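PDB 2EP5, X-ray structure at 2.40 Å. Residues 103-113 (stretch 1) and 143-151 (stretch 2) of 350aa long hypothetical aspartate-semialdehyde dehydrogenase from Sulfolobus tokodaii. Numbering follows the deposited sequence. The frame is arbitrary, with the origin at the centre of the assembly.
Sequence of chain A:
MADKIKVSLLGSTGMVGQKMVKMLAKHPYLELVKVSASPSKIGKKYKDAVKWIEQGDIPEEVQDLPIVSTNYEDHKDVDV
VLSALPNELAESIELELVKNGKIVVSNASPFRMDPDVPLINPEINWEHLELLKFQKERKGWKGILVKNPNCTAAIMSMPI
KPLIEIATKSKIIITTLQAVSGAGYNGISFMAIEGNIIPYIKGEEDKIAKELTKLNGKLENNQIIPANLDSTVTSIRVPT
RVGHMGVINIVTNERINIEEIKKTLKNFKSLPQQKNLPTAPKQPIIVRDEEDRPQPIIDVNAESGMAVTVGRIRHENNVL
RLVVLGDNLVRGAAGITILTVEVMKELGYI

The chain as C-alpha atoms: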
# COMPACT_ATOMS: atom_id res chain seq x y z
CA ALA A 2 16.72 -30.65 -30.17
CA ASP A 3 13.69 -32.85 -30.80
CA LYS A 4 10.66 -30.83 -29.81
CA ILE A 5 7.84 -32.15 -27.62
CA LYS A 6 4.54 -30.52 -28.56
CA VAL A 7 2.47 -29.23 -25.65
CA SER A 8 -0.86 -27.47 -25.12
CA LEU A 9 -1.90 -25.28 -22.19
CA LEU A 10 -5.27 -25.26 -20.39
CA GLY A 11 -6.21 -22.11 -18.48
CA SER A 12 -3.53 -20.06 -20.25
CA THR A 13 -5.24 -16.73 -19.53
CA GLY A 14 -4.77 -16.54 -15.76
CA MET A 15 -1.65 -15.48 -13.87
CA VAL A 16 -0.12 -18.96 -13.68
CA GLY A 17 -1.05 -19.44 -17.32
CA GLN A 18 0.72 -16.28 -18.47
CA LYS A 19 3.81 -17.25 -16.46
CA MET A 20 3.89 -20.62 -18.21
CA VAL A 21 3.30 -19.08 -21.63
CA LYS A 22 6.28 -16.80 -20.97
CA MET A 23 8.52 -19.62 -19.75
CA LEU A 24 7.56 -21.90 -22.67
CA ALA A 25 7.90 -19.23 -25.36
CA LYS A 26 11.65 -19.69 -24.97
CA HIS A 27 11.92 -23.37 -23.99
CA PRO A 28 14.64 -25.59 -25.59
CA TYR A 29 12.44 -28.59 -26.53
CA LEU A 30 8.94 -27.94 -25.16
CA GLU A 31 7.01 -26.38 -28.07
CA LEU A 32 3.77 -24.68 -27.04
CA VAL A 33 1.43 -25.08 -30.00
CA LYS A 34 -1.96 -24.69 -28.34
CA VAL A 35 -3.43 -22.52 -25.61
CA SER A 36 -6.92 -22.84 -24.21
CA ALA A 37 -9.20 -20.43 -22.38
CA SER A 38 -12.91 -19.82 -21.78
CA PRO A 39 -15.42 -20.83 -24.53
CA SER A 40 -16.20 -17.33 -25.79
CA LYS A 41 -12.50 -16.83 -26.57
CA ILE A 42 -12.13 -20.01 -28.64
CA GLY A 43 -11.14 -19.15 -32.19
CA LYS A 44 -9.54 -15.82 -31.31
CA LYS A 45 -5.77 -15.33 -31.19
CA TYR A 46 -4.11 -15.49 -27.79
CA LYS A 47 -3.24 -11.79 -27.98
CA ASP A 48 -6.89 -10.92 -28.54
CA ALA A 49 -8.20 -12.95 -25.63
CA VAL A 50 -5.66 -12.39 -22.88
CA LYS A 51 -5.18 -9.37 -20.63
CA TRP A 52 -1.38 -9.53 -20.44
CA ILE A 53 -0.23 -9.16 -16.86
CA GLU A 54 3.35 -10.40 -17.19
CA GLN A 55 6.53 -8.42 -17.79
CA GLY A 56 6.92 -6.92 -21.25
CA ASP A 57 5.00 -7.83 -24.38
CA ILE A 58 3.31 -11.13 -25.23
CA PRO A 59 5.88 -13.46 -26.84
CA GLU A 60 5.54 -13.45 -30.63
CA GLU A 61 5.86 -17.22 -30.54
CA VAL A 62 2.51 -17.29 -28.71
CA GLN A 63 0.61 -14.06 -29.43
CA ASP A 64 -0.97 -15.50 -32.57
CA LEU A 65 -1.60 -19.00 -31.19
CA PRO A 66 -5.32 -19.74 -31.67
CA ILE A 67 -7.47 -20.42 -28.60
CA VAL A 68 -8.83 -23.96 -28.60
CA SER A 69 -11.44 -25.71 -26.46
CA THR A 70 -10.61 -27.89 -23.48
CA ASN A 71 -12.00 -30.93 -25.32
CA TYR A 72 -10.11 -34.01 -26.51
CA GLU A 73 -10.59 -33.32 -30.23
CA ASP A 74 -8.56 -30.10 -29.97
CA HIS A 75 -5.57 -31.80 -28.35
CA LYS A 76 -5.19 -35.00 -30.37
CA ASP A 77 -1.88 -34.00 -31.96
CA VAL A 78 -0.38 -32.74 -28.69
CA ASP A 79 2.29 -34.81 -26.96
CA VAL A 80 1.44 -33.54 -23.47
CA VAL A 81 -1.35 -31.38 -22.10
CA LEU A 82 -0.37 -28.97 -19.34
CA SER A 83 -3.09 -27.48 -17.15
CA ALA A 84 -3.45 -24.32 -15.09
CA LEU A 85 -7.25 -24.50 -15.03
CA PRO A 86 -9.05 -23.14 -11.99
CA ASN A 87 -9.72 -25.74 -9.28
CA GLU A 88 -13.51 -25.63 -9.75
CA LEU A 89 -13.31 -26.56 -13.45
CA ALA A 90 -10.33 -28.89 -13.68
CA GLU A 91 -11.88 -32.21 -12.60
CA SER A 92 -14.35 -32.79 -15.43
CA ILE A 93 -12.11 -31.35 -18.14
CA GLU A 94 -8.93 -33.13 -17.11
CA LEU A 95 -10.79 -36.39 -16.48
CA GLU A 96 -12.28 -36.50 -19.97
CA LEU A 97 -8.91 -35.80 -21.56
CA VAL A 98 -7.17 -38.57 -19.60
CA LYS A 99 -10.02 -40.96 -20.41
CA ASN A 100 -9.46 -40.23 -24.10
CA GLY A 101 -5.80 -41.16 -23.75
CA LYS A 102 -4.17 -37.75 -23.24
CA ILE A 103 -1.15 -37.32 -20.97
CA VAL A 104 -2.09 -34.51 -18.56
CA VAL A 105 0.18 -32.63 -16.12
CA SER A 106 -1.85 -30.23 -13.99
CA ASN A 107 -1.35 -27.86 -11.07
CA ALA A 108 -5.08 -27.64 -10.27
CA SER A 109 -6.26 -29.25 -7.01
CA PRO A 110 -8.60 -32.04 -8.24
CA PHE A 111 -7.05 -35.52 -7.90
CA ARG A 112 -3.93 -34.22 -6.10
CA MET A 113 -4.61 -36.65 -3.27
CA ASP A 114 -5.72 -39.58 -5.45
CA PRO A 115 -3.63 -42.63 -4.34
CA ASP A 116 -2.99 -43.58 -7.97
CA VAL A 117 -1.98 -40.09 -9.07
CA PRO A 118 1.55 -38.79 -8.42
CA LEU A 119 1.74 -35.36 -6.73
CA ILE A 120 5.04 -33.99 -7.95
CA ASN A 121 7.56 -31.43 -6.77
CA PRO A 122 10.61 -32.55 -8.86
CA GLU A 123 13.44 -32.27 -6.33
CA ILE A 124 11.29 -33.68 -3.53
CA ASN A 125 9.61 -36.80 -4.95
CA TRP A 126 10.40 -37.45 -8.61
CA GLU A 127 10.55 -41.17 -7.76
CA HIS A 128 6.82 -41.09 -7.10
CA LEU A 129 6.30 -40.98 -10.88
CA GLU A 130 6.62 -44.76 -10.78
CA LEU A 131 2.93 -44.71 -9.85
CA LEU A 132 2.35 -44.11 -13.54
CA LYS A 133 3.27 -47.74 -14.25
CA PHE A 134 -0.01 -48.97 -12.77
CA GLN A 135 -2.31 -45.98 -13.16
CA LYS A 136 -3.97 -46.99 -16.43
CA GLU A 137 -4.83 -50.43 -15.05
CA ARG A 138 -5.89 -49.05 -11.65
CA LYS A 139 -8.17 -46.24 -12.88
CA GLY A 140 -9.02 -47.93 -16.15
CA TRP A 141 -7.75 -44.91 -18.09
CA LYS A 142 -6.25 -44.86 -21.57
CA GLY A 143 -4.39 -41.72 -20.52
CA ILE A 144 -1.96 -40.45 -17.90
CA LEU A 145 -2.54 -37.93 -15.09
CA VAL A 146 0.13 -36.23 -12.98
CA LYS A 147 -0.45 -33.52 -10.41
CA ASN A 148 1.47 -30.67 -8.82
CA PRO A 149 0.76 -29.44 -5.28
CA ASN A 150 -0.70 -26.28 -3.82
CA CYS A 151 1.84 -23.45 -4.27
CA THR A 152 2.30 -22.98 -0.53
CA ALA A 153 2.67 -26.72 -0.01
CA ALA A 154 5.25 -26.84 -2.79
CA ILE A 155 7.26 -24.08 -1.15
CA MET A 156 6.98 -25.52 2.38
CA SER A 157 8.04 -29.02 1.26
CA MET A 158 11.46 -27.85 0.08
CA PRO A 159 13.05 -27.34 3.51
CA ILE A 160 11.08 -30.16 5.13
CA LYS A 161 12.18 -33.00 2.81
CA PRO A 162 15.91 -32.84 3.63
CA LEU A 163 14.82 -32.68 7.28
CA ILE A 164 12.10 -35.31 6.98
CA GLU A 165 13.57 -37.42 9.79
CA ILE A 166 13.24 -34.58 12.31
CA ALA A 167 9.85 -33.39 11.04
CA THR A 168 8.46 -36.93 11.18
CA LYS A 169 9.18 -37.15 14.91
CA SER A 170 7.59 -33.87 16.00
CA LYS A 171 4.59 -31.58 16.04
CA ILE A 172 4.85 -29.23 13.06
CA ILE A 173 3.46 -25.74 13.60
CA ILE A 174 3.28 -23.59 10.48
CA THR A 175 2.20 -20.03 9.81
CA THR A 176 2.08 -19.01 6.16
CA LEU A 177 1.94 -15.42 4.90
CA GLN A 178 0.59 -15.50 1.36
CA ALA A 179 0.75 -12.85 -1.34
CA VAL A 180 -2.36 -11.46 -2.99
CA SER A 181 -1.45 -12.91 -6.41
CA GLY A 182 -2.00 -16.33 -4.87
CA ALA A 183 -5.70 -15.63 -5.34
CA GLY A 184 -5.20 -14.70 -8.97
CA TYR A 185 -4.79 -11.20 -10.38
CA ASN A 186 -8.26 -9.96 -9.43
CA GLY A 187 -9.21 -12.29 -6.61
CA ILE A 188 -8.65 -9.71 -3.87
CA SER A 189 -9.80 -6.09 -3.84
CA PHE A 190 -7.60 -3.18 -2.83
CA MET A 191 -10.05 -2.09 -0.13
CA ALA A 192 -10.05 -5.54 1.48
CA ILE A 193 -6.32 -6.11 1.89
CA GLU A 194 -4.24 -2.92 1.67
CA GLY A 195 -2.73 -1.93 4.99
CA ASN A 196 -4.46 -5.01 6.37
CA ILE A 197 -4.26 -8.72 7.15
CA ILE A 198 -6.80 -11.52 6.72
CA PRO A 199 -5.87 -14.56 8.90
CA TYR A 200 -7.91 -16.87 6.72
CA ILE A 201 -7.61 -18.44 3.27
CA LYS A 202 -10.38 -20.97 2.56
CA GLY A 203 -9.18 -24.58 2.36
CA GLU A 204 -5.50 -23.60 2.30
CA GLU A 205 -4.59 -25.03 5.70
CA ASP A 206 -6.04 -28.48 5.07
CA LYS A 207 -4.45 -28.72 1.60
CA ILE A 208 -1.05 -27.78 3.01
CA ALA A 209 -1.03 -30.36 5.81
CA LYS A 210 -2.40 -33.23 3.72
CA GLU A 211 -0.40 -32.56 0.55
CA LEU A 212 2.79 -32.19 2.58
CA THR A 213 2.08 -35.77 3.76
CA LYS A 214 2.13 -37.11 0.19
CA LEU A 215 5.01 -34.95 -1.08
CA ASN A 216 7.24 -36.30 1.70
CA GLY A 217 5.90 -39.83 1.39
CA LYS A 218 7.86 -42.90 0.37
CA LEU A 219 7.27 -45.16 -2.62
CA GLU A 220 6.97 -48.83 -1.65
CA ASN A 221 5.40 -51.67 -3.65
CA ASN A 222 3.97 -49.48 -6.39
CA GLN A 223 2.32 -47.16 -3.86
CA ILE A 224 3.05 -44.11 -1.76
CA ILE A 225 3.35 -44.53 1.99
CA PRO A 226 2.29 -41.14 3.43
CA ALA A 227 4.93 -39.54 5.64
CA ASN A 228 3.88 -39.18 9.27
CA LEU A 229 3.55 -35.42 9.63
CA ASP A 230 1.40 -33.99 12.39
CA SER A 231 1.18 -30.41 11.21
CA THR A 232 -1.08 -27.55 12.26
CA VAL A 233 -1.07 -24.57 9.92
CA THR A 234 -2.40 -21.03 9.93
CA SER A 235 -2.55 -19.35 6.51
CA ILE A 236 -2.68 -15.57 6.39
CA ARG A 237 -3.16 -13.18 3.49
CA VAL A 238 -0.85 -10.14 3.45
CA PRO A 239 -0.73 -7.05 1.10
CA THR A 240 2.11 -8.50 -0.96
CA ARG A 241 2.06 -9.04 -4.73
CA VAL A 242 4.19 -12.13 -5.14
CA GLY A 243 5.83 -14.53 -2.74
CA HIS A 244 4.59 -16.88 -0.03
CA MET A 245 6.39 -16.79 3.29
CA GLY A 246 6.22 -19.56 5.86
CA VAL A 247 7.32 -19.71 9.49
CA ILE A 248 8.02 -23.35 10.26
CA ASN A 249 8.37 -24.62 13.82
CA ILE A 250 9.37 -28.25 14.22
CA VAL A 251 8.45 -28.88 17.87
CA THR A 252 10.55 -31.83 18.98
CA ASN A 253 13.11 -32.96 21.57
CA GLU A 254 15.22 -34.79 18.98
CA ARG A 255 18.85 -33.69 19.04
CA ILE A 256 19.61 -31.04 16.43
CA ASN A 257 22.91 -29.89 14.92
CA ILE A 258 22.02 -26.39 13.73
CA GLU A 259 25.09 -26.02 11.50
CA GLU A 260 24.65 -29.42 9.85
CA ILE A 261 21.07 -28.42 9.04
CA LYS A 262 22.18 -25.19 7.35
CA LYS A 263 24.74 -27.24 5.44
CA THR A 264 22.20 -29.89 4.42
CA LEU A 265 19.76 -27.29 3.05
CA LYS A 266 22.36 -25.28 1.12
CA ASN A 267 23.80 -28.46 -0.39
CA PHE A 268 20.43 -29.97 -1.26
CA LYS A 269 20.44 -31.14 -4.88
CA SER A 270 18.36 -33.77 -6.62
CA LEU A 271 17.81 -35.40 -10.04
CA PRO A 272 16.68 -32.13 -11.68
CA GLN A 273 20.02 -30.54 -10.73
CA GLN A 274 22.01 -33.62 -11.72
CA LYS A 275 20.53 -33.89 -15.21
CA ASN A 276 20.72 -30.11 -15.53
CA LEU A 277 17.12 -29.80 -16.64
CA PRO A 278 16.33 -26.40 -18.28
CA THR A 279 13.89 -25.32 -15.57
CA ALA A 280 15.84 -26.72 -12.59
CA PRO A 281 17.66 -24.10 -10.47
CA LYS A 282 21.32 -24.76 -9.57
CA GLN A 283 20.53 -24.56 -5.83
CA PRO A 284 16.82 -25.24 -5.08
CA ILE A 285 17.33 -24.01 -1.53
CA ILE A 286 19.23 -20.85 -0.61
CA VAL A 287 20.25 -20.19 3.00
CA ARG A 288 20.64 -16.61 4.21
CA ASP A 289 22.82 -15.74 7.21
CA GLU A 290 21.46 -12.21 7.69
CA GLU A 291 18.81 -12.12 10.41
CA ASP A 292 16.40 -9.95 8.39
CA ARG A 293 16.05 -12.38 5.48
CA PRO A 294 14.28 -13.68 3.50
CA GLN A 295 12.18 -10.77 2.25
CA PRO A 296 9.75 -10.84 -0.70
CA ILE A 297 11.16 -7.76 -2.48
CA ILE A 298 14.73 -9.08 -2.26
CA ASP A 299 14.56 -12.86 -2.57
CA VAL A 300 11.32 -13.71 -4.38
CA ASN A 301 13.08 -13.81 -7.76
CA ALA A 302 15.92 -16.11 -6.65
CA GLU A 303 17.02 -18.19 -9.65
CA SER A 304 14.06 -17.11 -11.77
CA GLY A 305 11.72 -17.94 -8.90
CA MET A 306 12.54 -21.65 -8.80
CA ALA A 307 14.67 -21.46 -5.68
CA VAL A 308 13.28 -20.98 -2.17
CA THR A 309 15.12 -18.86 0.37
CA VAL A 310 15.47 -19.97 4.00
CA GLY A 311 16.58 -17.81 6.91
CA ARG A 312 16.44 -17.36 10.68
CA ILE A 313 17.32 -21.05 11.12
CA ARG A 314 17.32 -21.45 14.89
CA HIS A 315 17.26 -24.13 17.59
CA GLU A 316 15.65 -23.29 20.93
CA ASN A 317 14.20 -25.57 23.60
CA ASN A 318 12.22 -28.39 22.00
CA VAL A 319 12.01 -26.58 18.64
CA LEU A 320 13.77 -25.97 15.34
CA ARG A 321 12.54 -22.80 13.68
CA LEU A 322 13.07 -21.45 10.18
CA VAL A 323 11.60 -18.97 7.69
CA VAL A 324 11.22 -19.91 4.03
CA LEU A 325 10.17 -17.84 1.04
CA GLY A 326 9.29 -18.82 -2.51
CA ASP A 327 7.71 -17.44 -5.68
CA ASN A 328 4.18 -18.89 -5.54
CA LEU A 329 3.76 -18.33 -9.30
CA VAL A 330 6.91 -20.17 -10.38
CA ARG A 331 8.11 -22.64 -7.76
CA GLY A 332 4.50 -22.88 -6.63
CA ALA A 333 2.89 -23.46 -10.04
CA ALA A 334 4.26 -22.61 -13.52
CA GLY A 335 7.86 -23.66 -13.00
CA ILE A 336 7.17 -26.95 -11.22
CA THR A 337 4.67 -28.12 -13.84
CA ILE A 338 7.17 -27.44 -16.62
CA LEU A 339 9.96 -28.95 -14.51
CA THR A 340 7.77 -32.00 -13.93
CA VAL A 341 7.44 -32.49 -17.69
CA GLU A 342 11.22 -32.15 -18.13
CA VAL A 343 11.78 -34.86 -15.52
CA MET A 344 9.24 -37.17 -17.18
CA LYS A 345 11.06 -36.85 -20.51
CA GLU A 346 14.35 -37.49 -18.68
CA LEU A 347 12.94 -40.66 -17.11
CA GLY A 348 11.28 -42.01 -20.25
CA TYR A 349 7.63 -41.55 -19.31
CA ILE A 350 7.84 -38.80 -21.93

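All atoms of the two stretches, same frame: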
# COMPACT_ATOMS: atom_id res chain seq x y z
N ILE A 103 -2.06 -37.39 -22.11
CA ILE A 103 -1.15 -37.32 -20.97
C ILE A 103 -1.33 -35.90 -20.41
O ILE A 103 -1.03 -34.92 -21.09
CB ILE A 103 0.33 -37.49 -21.39
CG1 ILE A 103 0.57 -38.91 -21.92
CG2 ILE A 103 1.23 -37.21 -20.19
CD1 ILE A 103 2.00 -39.16 -22.35
N VAL A 104 -1.84 -35.80 -19.18
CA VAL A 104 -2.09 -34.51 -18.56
C VAL A 104 -1.25 -34.25 -17.32
O VAL A 104 -1.17 -35.10 -16.43
CB VAL A 104 -3.58 -34.37 -18.16
CG1 VAL A 104 -3.84 -33.00 -17.55
CG2 VAL A 104 -4.48 -34.60 -19.36
N VAL A 105 -0.63 -33.07 -17.27
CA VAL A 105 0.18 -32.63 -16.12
C VAL A 105 -0.50 -31.33 -15.68
O VAL A 105 -0.48 -30.32 -16.39
CB VAL A 105 1.64 -32.33 -16.51
CG1 VAL A 105 2.44 -31.95 -15.27
CG2 VAL A 105 2.27 -33.55 -17.17
N SER A 106 -1.10 -31.37 -14.49
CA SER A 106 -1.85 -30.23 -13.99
C SER A 106 -1.50 -29.73 -12.60
O SER A 106 -1.13 -30.52 -11.72
CB SER A 106 -3.34 -30.59 -14.04
OG SER A 106 -4.10 -29.76 -13.19
N ASN A 107 -1.62 -28.41 -12.39
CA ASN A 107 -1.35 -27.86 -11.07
C ASN A 107 -2.64 -27.47 -10.35
O ASN A 107 -2.61 -26.81 -9.32
CB ASN A 107 -0.34 -26.69 -11.12
CG ASN A 107 -0.70 -25.59 -12.12
OD1 ASN A 107 0.16 -25.13 -12.88
ND2 ASN A 107 -1.95 -25.15 -12.11
N ALA A 108 -3.77 -27.90 -10.89
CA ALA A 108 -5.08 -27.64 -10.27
C ALA A 108 -5.29 -28.71 -9.20
O ALA A 108 -4.83 -29.84 -9.35
CB ALA A 108 -6.19 -27.71 -11.31
N SER A 109 -6.01 -28.35 -8.14
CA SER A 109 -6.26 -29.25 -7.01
C SER A 109 -6.94 -30.62 -7.19
O SER A 109 -6.57 -31.59 -6.52
CB SER A 109 -6.99 -28.47 -5.92
OG SER A 109 -8.24 -28.02 -6.40
N PRO A 110 -7.95 -30.73 -8.07
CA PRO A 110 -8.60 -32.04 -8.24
C PRO A 110 -7.64 -33.22 -8.49
O PRO A 110 -6.72 -33.11 -9.29
CB PRO A 110 -9.55 -31.81 -9.41
CG PRO A 110 -9.93 -30.36 -9.23
CD PRO A 110 -8.59 -29.72 -8.92
N PHE A 111 -7.86 -34.32 -7.77
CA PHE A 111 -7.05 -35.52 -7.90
C PHE A 111 -5.68 -35.49 -7.20
O PHE A 111 -5.03 -36.52 -7.09
CB PHE A 111 -6.82 -35.86 -9.38
CG PHE A 111 -8.06 -36.29 -10.10
CD1 PHE A 111 -8.70 -37.48 -9.78
CD2 PHE A 111 -8.58 -35.49 -11.12
CE1 PHE A 111 -9.85 -37.88 -10.46
CE2 PHE A 111 -9.73 -35.88 -11.81
CZ PHE A 111 -10.37 -37.08 -11.47
N ARG A 112 -5.25 -34.32 -6.74
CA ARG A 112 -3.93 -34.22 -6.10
C ARG A 112 -3.69 -35.28 -5.04
O ARG A 112 -2.56 -35.75 -4.87
CB ARG A 112 -3.73 -32.85 -5.47
CG ARG A 112 -3.27 -31.77 -6.42
CD ARG A 112 -3.01 -30.51 -5.61
NE ARG A 112 -2.89 -29.30 -6.41
CZ ARG A 112 -3.22 -28.09 -5.95
NH1 ARG A 112 -3.68 -27.97 -4.71
NH2 ARG A 112 -3.08 -27.02 -6.72
N MET A 113 -4.74 -35.65 -4.32
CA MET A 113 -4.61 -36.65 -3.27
C MET A 113 -5.11 -38.04 -3.67
O MET A 113 -5.31 -38.90 -2.81
CB MET A 113 -5.32 -36.15 -2.01
CG MET A 113 -4.71 -34.88 -1.40
SD MET A 113 -2.93 -35.03 -0.97
CE MET A 113 -3.00 -36.13 0.47
N GLY A 143 -5.36 -42.80 -20.66
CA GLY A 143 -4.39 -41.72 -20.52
C GLY A 143 -3.54 -41.74 -19.27
O GLY A 143 -3.50 -42.72 -18.53
N ILE A 144 -2.85 -40.62 -19.04
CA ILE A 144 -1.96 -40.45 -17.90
C ILE A 144 -2.25 -39.12 -17.19
O ILE A 144 -2.42 -38.09 -17.85
CB ILE A 144 -0.48 -40.45 -18.35
CG1 ILE A 144 -0.08 -41.85 -18.83
CG2 ILE A 144 0.41 -39.95 -17.22
CD1 ILE A 144 -0.23 -42.95 -17.78
N LEU A 145 -2.30 -39.14 -15.87
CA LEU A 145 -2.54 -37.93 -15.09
C LEU A 145 -1.49 -37.76 -14.00
O LEU A 145 -1.23 -38.68 -13.22
CB LEU A 145 -3.93 -37.94 -14.46
CG LEU A 145 -4.26 -36.69 -13.65
CD1 LEU A 145 -4.23 -35.48 -14.56
CD2 LEU A 145 -5.63 -36.81 -13.01
N VAL A 146 -0.88 -36.57 -13.97
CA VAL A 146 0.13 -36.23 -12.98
C VAL A 146 -0.29 -34.90 -12.36
O VAL A 146 -0.83 -34.02 -13.03
CB VAL A 146 1.54 -36.07 -13.62
CG1 VAL A 146 2.56 -35.69 -12.55
CG2 VAL A 146 1.95 -37.39 -14.30
N LYS A 147 -0.06 -34.74 -11.06
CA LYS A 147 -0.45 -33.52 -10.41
C LYS A 147 0.69 -32.80 -9.71
O LYS A 147 1.71 -33.40 -9.38
CB LYS A 147 -1.57 -33.81 -9.41
CG LYS A 147 -2.94 -33.99 -10.06
CD LYS A 147 -3.49 -32.65 -10.55
CE LYS A 147 -4.77 -32.83 -11.35
NZ LYS A 147 -5.50 -31.55 -11.50
N ASN A 148 0.50 -31.50 -9.51
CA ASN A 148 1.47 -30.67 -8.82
C ASN A 148 0.72 -30.13 -7.61
O ASN A 148 -0.48 -29.89 -7.67
CB ASN A 148 1.94 -29.53 -9.72
CG ASN A 148 2.81 -30.02 -10.86
OD1 ASN A 148 2.49 -29.85 -12.03
ND2 ASN A 148 3.92 -30.65 -10.51
N PRO A 149 1.42 -29.94 -6.49
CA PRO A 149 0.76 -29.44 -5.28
C PRO A 149 0.43 -27.96 -5.19
O PRO A 149 0.84 -27.15 -6.02
CB PRO A 149 1.73 -29.87 -4.18
CG PRO A 149 3.06 -29.68 -4.84
CD PRO A 149 2.83 -30.27 -6.23
N ASN A 150 -0.32 -27.64 -4.15
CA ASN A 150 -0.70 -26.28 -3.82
C ASN A 150 0.61 -25.49 -3.72
O ASN A 150 1.60 -25.99 -3.17
CB ASN A 150 -1.46 -26.29 -2.48
CG ASN A 150 -1.44 -24.96 -1.76
OD1 ASN A 150 -0.54 -24.68 -0.97
ND2 ASN A 150 -2.44 -24.12 -2.03
N CYS A 151 0.63 -24.28 -4.27
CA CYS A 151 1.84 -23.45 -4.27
C CYS A 151 2.52 -23.34 -2.91
O CYS A 151 3.74 -23.50 -2.81
CB CYS A 151 1.53 -22.06 -4.83
SG CYS A 151 0.05 -21.25 -4.18

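Residues 144-147 of stretch 2 run beside residues 103-106 of stretch 1 as two parallel β-strands, their axes 4.7 Å apart at closest and only 11° from exact alignment; together the two stretches bury 763 Å². The register pairs I103 with I144, V104 with L145, V105 with V146 and S106 with K147, so each residue meets its partner on the same face of the sheet. G143, with no side chain, leads into the strand. I144 opens the ladder: its O accepts a nearly straight hydrogen bond from V104 N (2.7 Å), while its CB lies 4.0 Å from I103 CG1, an apolar contact on the face shared with V105 and V146. L145 turns to the other face. There its CD1 packs 3.8 Å from V104 CB, and its CD2 reaches 3.7 Å from F111 CD2, linking the strand pair to the loop that follows stretch 1's strand. V146 uses both of its backbone polar groups: its N donates to V104 O (2.9 Å) and its O accepts from S106 N (3.0 Å). This alternation, in which one residue bonds to the two neighbors of its partner, is the signature of parallel pairing. CA-H...O contacts fill in between, such as K147 CA to S106 O at 3.3 Å.

K147 has the largest area covered by the other stretch. Its side chain, m at chi1 and chi2 and then t, t, brings NZ to the loop residues of stretch 1, and its amino group donates to S106 OG (K147 NZ to OG, 2.8 Å) and to the carbonyl of A108 (K147 NZ to A108 O, 2.8 Å). S106 OG in turn accepts from A108 N (3.0 Å), so one hydroxyl ties the lysine to the start of the loop. The aliphatic part of K147 is not idle: its CB lies 4.0 Å from R112 CG. R112 closes a type II turn that starts at S109, with R112 N donating to S109 O (3.0 Å).

N148 extends the ladder past the strand, its N donating to S106 O (2.9 Å), and its CB lies 3.9 Å from N107 CB. Its own O receives a weak hydrogen bond from R112 NE (2.8 Å), bent to 119° at the hydrogen. The same guanidinium anchors back on its own stretch through R112 NH2 to N107 O (2.7 Å), and one of its faces lies against the backbone of P149 and N150, with R112 CZ 3.7 Å from P149 C. N150 then caps the helix that begins at C151, which itself makes no contact with stretch 1.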